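Local atomic coordinates of fusion DH (Streptomyces sp. MJ635-86F5, PDB entry 6K97), a protein that is an engineered fusion of the two parts of a split polyketide synthase dehydratase domain, which probably removes water from carrier-bound intermediates in cremimycin biosynthesis. Residues L49-L54 / L112-V117; T101-S106 / V141-G146; C91-E96 / L279-V284. All coordinates share one frame; numbering follows the deposited sequence.

Contact 1 (L49-L54 / L112-V117); sequences LFTGRL and LLQVAV
Four backbone hydrogen bonds join L49-L54 to L112-V117 as antiparallel neighbours in the first part of the fusion, and they come as two reciprocal pairs. F50 N donates a hydrogen bond to V115 O (2.9 Å), nearly straight at 170°, and V115 N returns the bond to F50 O. Two residues on, G52 N meets L113 O while L113 N approaches G52 O at 2.8 Å, almost along the C=O axis. Between these pairs lies the non-hydrogen-bonded pair T51 with Q114, where T51 CA sits 3.2 Å from L113 O in a CA-H...O contact. T51 and Q114 send their side chains to the same face, side by side; T51 CG2 lies 3.7 Å from Q114 NE2, so the two touch through a methyl while their polar ends bond to other partners. T51 OG1 is hydrogen-bonded to T39 OG1 and to L27 O of the second subunit, whereas Q114 NE2 reaches G28 O of that subunit and Q114 OE1 has a weak bond from R131. R53, on the same face as T51, forms salt bridges with E135 and E58. The face carrying F50, L113, V115 and V117 is apolar. F50 has CG anti to its carbonyl carbon (chi1 -54°), which brings CD1 within 4.0 Å of V115 CB and sets V115 O at the ring edge; further along that edge CE1 lies 4.2 Å from V117 CG2. At the other end L54 CD2 and L113 CD2 lie 4.0 Å apart, their side chains alongside each other. Helix 75-88 packs on this face, touching F50, L113 and V117, as in the hot dog fold, where antiparallel strands wrap round a central helix; these two are neighbouring strands of the N-terminal one, with the face of T51 and Q114 turned to the second subunit.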
# COMPACT_ATOMS: atom_id res chain seq x y z
N LEU A 49 -1.99 4.89 1.48
CA LEU A 49 -0.73 4.59 0.78
C LEU A 49 -0.95 4.91 -0.70
O LEU A 49 -1.95 4.47 -1.27
CB LEU A 49 -0.34 3.12 0.93
CG LEU A 49 0.93 2.71 0.15
CD1 LEU A 49 2.20 3.31 0.76
CD2 LEU A 49 1.11 1.20 0.03
N PHE A 50 -0.05 5.66 -1.32
CA PHE A 50 -0.07 5.86 -2.77
C PHE A 50 1.23 5.36 -3.38
O PHE A 50 2.29 5.55 -2.78
CB PHE A 50 -0.18 7.31 -3.09
CG PHE A 50 -1.32 7.98 -2.42
CD1 PHE A 50 -1.23 8.40 -1.13
CD2 PHE A 50 -2.50 8.15 -3.08
CE1 PHE A 50 -2.29 9.04 -0.51
CE2 PHE A 50 -3.58 8.76 -2.45
CZ PHE A 50 -3.47 9.21 -1.17
N THR A 51 1.17 4.70 -4.53
CA THR A 51 2.41 4.16 -5.12
C THR A 51 2.48 4.45 -6.60
O THR A 51 1.45 4.62 -7.27
CB THR A 51 2.56 2.63 -4.94
OG1 THR A 51 1.66 1.92 -5.83
CG2 THR A 51 2.25 2.22 -3.51
N GLY A 52 3.71 4.50 -7.10
CA GLY A 52 3.94 4.64 -8.54
C GLY A 52 5.35 4.31 -8.90
O GLY A 52 6.23 4.22 -8.03
N ARG A 53 5.57 4.12 -10.19
CA ARG A 53 6.89 3.85 -10.73
C ARG A 53 7.40 5.16 -11.30
O ARG A 53 6.68 5.85 -12.02
CB ARG A 53 6.81 2.79 -11.85
CG ARG A 53 8.17 2.39 -12.41
CD ARG A 53 8.06 1.26 -13.43
NE ARG A 53 9.38 0.83 -13.87
CZ ARG A 53 10.04 1.32 -14.93
NH1 ARG A 53 9.50 2.27 -15.70
NH2 ARG A 53 11.25 0.86 -15.23
N LEU A 54 8.65 5.49 -10.99
CA LEU A 54 9.25 6.69 -11.52
C LEU A 54 10.53 6.45 -12.34
O LEU A 54 11.60 6.13 -11.80
CB LEU A 54 9.51 7.64 -10.39
CG LEU A 54 9.83 9.06 -10.79
CD1 LEU A 54 8.92 9.59 -11.88
CD2 LEU A 54 9.70 9.88 -9.53
N LEU A 112 10.80 2.85 -7.37
CA LEU A 112 9.49 2.74 -6.75
C LEU A 112 9.27 3.99 -5.90
O LEU A 112 10.08 4.31 -5.08
CB LEU A 112 9.38 1.50 -5.89
CG LEU A 112 9.75 0.17 -6.54
CD1 LEU A 112 9.24 -0.94 -5.64
CD2 LEU A 112 9.19 0.02 -7.96
N LEU A 113 8.16 4.66 -6.10
CA LEU A 113 7.80 5.89 -5.40
C LEU A 113 6.54 5.68 -4.53
O LEU A 113 5.51 5.12 -4.99
CB LEU A 113 7.48 6.95 -6.45
CG LEU A 113 7.15 8.30 -5.87
CD1 LEU A 113 8.33 8.90 -5.11
CD2 LEU A 113 6.68 9.23 -7.00
N GLN A 114 6.60 6.18 -3.32
CA GLN A 114 5.53 5.98 -2.33
C GLN A 114 5.25 7.25 -1.51
O GLN A 114 6.17 7.95 -1.09
CB GLN A 114 5.83 4.82 -1.39
CG GLN A 114 5.78 3.51 -2.18
CD GLN A 114 5.75 2.22 -1.36
OE1 GLN A 114 6.01 2.19 -0.13
NE2 GLN A 114 5.46 1.12 -2.07
N VAL A 115 3.97 7.49 -1.28
CA VAL A 115 3.52 8.49 -0.35
C VAL A 115 2.72 7.79 0.71
O VAL A 115 1.77 7.11 0.40
CB VAL A 115 2.62 9.51 -1.05
CG1 VAL A 115 2.19 10.57 -0.06
CG2 VAL A 115 3.32 10.14 -2.26
N ALA A 116 3.08 7.97 1.99
CA ALA A 116 2.31 7.43 3.10
C ALA A 116 1.68 8.54 3.92
O ALA A 116 2.36 9.50 4.31
CB ALA A 116 3.19 6.61 3.99
N VAL A 117 0.37 8.37 4.21
CA VAL A 117 -0.34 9.26 5.09
C VAL A 117 -0.87 8.56 6.35
O VAL A 117 -1.57 7.53 6.29
CB VAL A 117 -1.49 9.85 4.32
CG1 VAL A 117 -2.31 10.77 5.20
CG2 VAL A 117 -0.94 10.58 3.12

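Contact 2 (T101-S106 / V141-G146); sequences TPLVLS and VEHADG
H143 has CG anti to its carbonyl carbon (chi1 -54°), and L103 has CG anti to its backbone N (chi1 -160°); these two torsions lay the leucine over one face of the imidazole. L103 CB stands 3.8 Å from the centroid of the H143 ring, close to the ring normal, in a CH-pi contact, while L103 CG comes within 3.5 Å of H143 NE2. V141 O lies over the opposite face, toward the rim, so the flat group is held between a side chain of T101-S106 and a backbone oxygen of its own strand. Its edge carries the polar link: H143 ND1 donates to T101 O at 2.7 Å with an N-H...O angle of 161°. The oxygen lies in the plane of the ring, but the nitrogen stands above the carbonyl plane, off the lone-pair direction. At the far side of the ring NE2 is hydrogen-bonded to S132 OG of strand 126-134, leaving both ring nitrogens with partners. The strand breaks its register at this point: H143 and A144 both face I130, a classic beta bulge in the N-terminal hot dog. An alanine in place of H143 would remove both nitrogens and the ring face, and would probably loosen the loop 101-106 from the strand. T101 adds a second, apolar touch, its CB 3.9 Å from V141 CG1, with the two side chains crossing at about a right angle. L103 also packs on V73 and shares a backbone hydrogen bond with it.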
# COMPACT_ATOMS: atom_id res chain seq x y z
N THR A 101 16.83 14.16 1.42
CA THR A 101 17.67 13.64 0.35
C THR A 101 16.99 13.75 -1.03
O THR A 101 15.82 13.45 -1.19
CB THR A 101 18.04 12.17 0.67
OG1 THR A 101 18.59 12.12 2.01
CG2 THR A 101 19.11 11.61 -0.31
N PRO A 102 17.73 14.19 -2.04
CA PRO A 102 17.06 14.26 -3.32
C PRO A 102 16.84 12.91 -3.93
O PRO A 102 17.40 11.92 -3.46
CB PRO A 102 18.03 15.11 -4.19
CG PRO A 102 19.28 15.25 -3.43
CD PRO A 102 18.95 15.00 -2.00
N LEU A 103 16.01 12.90 -4.96
CA LEU A 103 15.71 11.73 -5.73
C LEU A 103 16.32 11.97 -7.09
O LEU A 103 15.89 12.84 -7.81
CB LEU A 103 14.21 11.57 -5.86
CG LEU A 103 13.79 10.16 -6.22
CD1 LEU A 103 12.25 10.03 -6.10
CD2 LEU A 103 14.23 9.85 -7.59
N VAL A 104 17.36 11.22 -7.42
CA VAL A 104 18.13 11.45 -8.61
C VAL A 104 17.53 10.58 -9.67
O VAL A 104 17.24 9.43 -9.43
CB VAL A 104 19.61 11.11 -8.36
CG1 VAL A 104 20.43 11.26 -9.63
CG2 VAL A 104 20.16 12.04 -7.28
N LEU A 105 17.33 11.14 -10.86
CA LEU A 105 16.82 10.36 -11.99
C LEU A 105 17.92 10.23 -13.03
O LEU A 105 18.73 11.17 -13.21
CB LEU A 105 15.62 11.03 -12.61
CG LEU A 105 14.37 11.17 -11.74
CD1 LEU A 105 13.37 12.15 -12.31
CD2 LEU A 105 13.70 9.85 -11.49
N SER A 106 17.95 9.08 -13.69
CA SER A 106 18.77 8.89 -14.88
C SER A 106 18.06 7.97 -15.86
O SER A 106 17.08 7.33 -15.51
CB SER A 106 20.14 8.32 -14.50
OG SER A 106 20.06 6.92 -14.28
N VAL A 141 14.58 5.47 0.78
CA VAL A 141 15.17 6.75 1.04
C VAL A 141 14.04 7.74 1.20
O VAL A 141 13.17 7.80 0.36
CB VAL A 141 16.06 7.20 -0.11
CG1 VAL A 141 16.67 8.55 0.18
CG2 VAL A 141 17.13 6.14 -0.38
N GLU A 142 14.07 8.50 2.28
CA GLU A 142 13.06 9.51 2.58
C GLU A 142 13.45 10.84 1.90
O GLU A 142 14.54 11.34 2.14
CB GLU A 142 12.91 9.70 4.10
CG GLU A 142 11.78 10.68 4.43
CD GLU A 142 11.44 10.82 5.93
OE1 GLU A 142 10.87 9.86 6.51
OE2 GLU A 142 11.72 11.90 6.51
N HIS A 143 12.57 11.34 1.02
CA HIS A 143 12.80 12.60 0.34
C HIS A 143 12.02 13.77 0.96
O HIS A 143 12.44 14.91 0.90
CB HIS A 143 12.40 12.46 -1.14
CG HIS A 143 13.06 11.32 -1.84
ND1 HIS A 143 14.42 11.22 -1.97
CD2 HIS A 143 12.54 10.18 -2.39
CE1 HIS A 143 14.72 10.09 -2.59
NE2 HIS A 143 13.59 9.43 -2.84
N ALA A 144 10.89 13.48 1.58
CA ALA A 144 10.11 14.54 2.19
C ALA A 144 9.24 14.04 3.26
O ALA A 144 8.81 12.87 3.25
CB ALA A 144 9.25 15.23 1.15
N ASP A 145 8.97 14.91 4.23
CA ASP A 145 7.88 14.64 5.17
C ASP A 145 7.23 15.92 5.67
O ASP A 145 7.74 17.03 5.44
CB ASP A 145 8.35 13.72 6.30
CG ASP A 145 9.42 14.28 7.11
OD1 ASP A 145 9.77 15.47 6.97
OD2 ASP A 145 9.94 13.51 7.90
N GLY A 146 6.11 15.77 6.32
CA GLY A 146 5.34 16.94 6.72
C GLY A 146 3.97 16.51 7.17
O GLY A 146 3.78 15.42 7.70

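Contact 3 (C91-E96 / L279-V284); sequences CDEITE and LRRVRV
E93, R283 and V282 lose the most surface where C91-E96, in the first part of the fusion, runs antiparallel to L279-V284, in the second. E93 has CG anti to its backbone N and an extended chain, so its carboxylate is carried across to the neighbouring strand. There E93 OE2 forms a salt bridge with R283 NH1 at 2.7 Å, using its anti lone pair, and has a weak second bond from R283 NH2 (3.3 Å). The R283 chain bends at chi3 (-101°) to bring its guanidinium over; the carboxylate plane is turned 78° to it, a steep meeting rather than a flat side-on pair. The aliphatic part of R283 also runs along the D92 backbone, CG lying 3.5 Å from D92 O. The other carboxylate oxygen of E93, OE1, accepts a bond from T95 OG1 (3.0 Å), again by its anti lone pair. V282 works on the opposite face: its CB lies 4.0 Å from I94 CB, the two side chains side by side and I94 reaching A82 and L83 of helix 75-88. Their backbones form a hydrogen-bonded pair, I94 N to V282 O at 2.8 Å and V282 N to I94 O at 2.9 Å. The register is interrupted here: R281 and V282 both face I94 in a G1 beta bulge in which R281 has a positive phi (61°); R281 N bonds to T95 O from above the carbonyl plane of T95. With both oxygens of the buried E93 carboxylate engaged by donors, one a guanidinium, the glutamate probably stays ionised, and the seam between the fused parts combines a charged link on one face with apolar packing on the other.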
# COMPACT_ATOMS: atom_id res chain seq x y z
N CYS A 91 -8.07 16.69 2.97
CA CYS A 91 -7.43 17.84 3.66
C CYS A 91 -7.26 19.07 2.78
O CYS A 91 -6.90 18.98 1.62
CB CYS A 91 -6.06 17.44 4.22
SG CYS A 91 -6.06 16.05 5.34
N ASP A 92 -7.46 20.24 3.36
CA ASP A 92 -7.45 21.52 2.59
C ASP A 92 -6.08 22.09 2.31
O ASP A 92 -5.93 22.99 1.50
CB ASP A 92 -8.23 22.59 3.37
CG ASP A 92 -9.75 22.29 3.47
OD1 ASP A 92 -10.29 21.60 2.57
OD2 ASP A 92 -10.36 22.77 4.45
N GLU A 93 -5.06 21.56 2.95
CA GLU A 93 -3.81 22.28 3.04
C GLU A 93 -2.65 21.31 3.25
O GLU A 93 -2.81 20.27 3.96
CB GLU A 93 -3.93 23.17 4.25
CG GLU A 93 -2.75 24.03 4.51
CD GLU A 93 -2.92 24.94 5.70
OE1 GLU A 93 -2.70 24.45 6.88
OE2 GLU A 93 -3.27 26.11 5.43
N ILE A 94 -1.51 21.60 2.63
CA ILE A 94 -0.26 21.05 3.10
C ILE A 94 0.16 22.07 4.14
O ILE A 94 0.34 23.22 3.85
CB ILE A 94 0.81 20.95 2.03
CG1 ILE A 94 0.32 20.10 0.87
CG2 ILE A 94 2.10 20.37 2.58
CD1 ILE A 94 1.20 20.25 -0.34
N THR A 95 0.25 21.63 5.37
CA THR A 95 0.49 22.51 6.48
C THR A 95 1.94 22.80 6.51
O THR A 95 2.33 23.92 6.68
CB THR A 95 0.00 21.87 7.81
OG1 THR A 95 -1.42 21.96 7.83
CG2 THR A 95 0.52 22.61 9.00
N GLU A 96 2.75 21.77 6.30
CA GLU A 96 4.18 21.99 6.32
C GLU A 96 4.84 20.81 5.61
O GLU A 96 4.35 19.69 5.69
CB GLU A 96 4.62 22.27 7.80
CG GLU A 96 5.93 21.65 8.16
CD GLU A 96 5.78 20.24 8.63
OE1 GLU A 96 4.65 19.74 8.92
OE2 GLU A 96 6.85 19.65 8.72
N LEU A 279 8.34 24.26 2.98
CA LEU A 279 7.18 24.99 2.52
C LEU A 279 6.18 24.94 3.66
O LEU A 279 6.15 23.98 4.38
CB LEU A 279 6.59 24.32 1.27
CG LEU A 279 7.39 24.50 0.00
CD1 LEU A 279 8.25 23.29 -0.27
CD2 LEU A 279 6.50 24.76 -1.20
N ARG A 280 5.36 25.98 3.78
CA ARG A 280 4.31 26.09 4.80
C ARG A 280 3.02 26.62 4.19
O ARG A 280 3.05 27.62 3.46
CB ARG A 280 4.69 27.10 5.86
CG ARG A 280 5.84 26.72 6.75
CD ARG A 280 6.24 27.95 7.61
NE ARG A 280 7.34 27.60 8.49
CZ ARG A 280 7.22 26.83 9.57
NH1 ARG A 280 8.29 26.54 10.31
NH2 ARG A 280 6.05 26.33 9.93
N ARG A 281 1.90 25.98 4.53
CA ARG A 281 0.57 26.48 4.16
C ARG A 281 0.36 26.57 2.64
O ARG A 281 0.08 27.64 2.06
CB ARG A 281 0.24 27.80 4.88
CG ARG A 281 -0.18 27.58 6.35
CD ARG A 281 0.01 28.77 7.31
NE ARG A 281 -0.10 30.12 6.70
CZ ARG A 281 0.89 31.03 6.54
NH1 ARG A 281 0.59 32.20 5.98
NH2 ARG A 281 2.16 30.81 6.95
N VAL A 282 0.51 25.41 1.99
CA VAL A 282 0.22 25.30 0.55
C VAL A 282 -1.25 24.87 0.37
O VAL A 282 -1.65 23.85 0.91
CB VAL A 282 1.11 24.26 -0.13
CG1 VAL A 282 0.88 24.30 -1.60
CG2 VAL A 282 2.57 24.56 0.14
N ARG A 283 -2.04 25.71 -0.27
CA ARG A 283 -3.48 25.54 -0.41
C ARG A 283 -3.81 25.79 -1.87
O ARG A 283 -3.49 26.84 -2.38
CB ARG A 283 -4.22 26.55 0.45
CG ARG A 283 -5.74 26.32 0.48
CD ARG A 283 -6.53 27.32 1.33
NE ARG A 283 -6.89 26.73 2.64
CZ ARG A 283 -6.11 26.77 3.72
NH1 ARG A 283 -4.92 27.37 3.68
NH2 ARG A 283 -6.51 26.19 4.84
N VAL A 284 -4.31 24.77 -2.56
CA VAL A 284 -4.73 24.89 -3.94
C VAL A 284 -6.23 25.04 -3.94
O VAL A 284 -6.88 24.22 -3.35
CB VAL A 284 -4.43 23.64 -4.71
CG1 VAL A 284 -4.95 23.76 -6.13
CG2 VAL A 284 -2.94 23.44 -4.76

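In the fold
From the N terminus, strand 48-55 opens contact 1, then strand 93-99 brings the first segment of contact 3 and the loop after it that of contact 2. Strand 110-117 closes contact 1, strand 141-149 closes contact 2, and strand 273-284, in the second part of the fusion, closes contact 3 over 182 intervening residues. Contact 1 therefore crosses both others, while contact 2 nests inside contact 3. Contacts 1 and 2 tie strands and a loop within the N-terminal hot dog, meeting where L54 packs on L103 and L105. Contact 3 joins the two hot dogs and touches contact 2 at E96 and G146; it stays about 6 Å from contact 1 by nearest atoms.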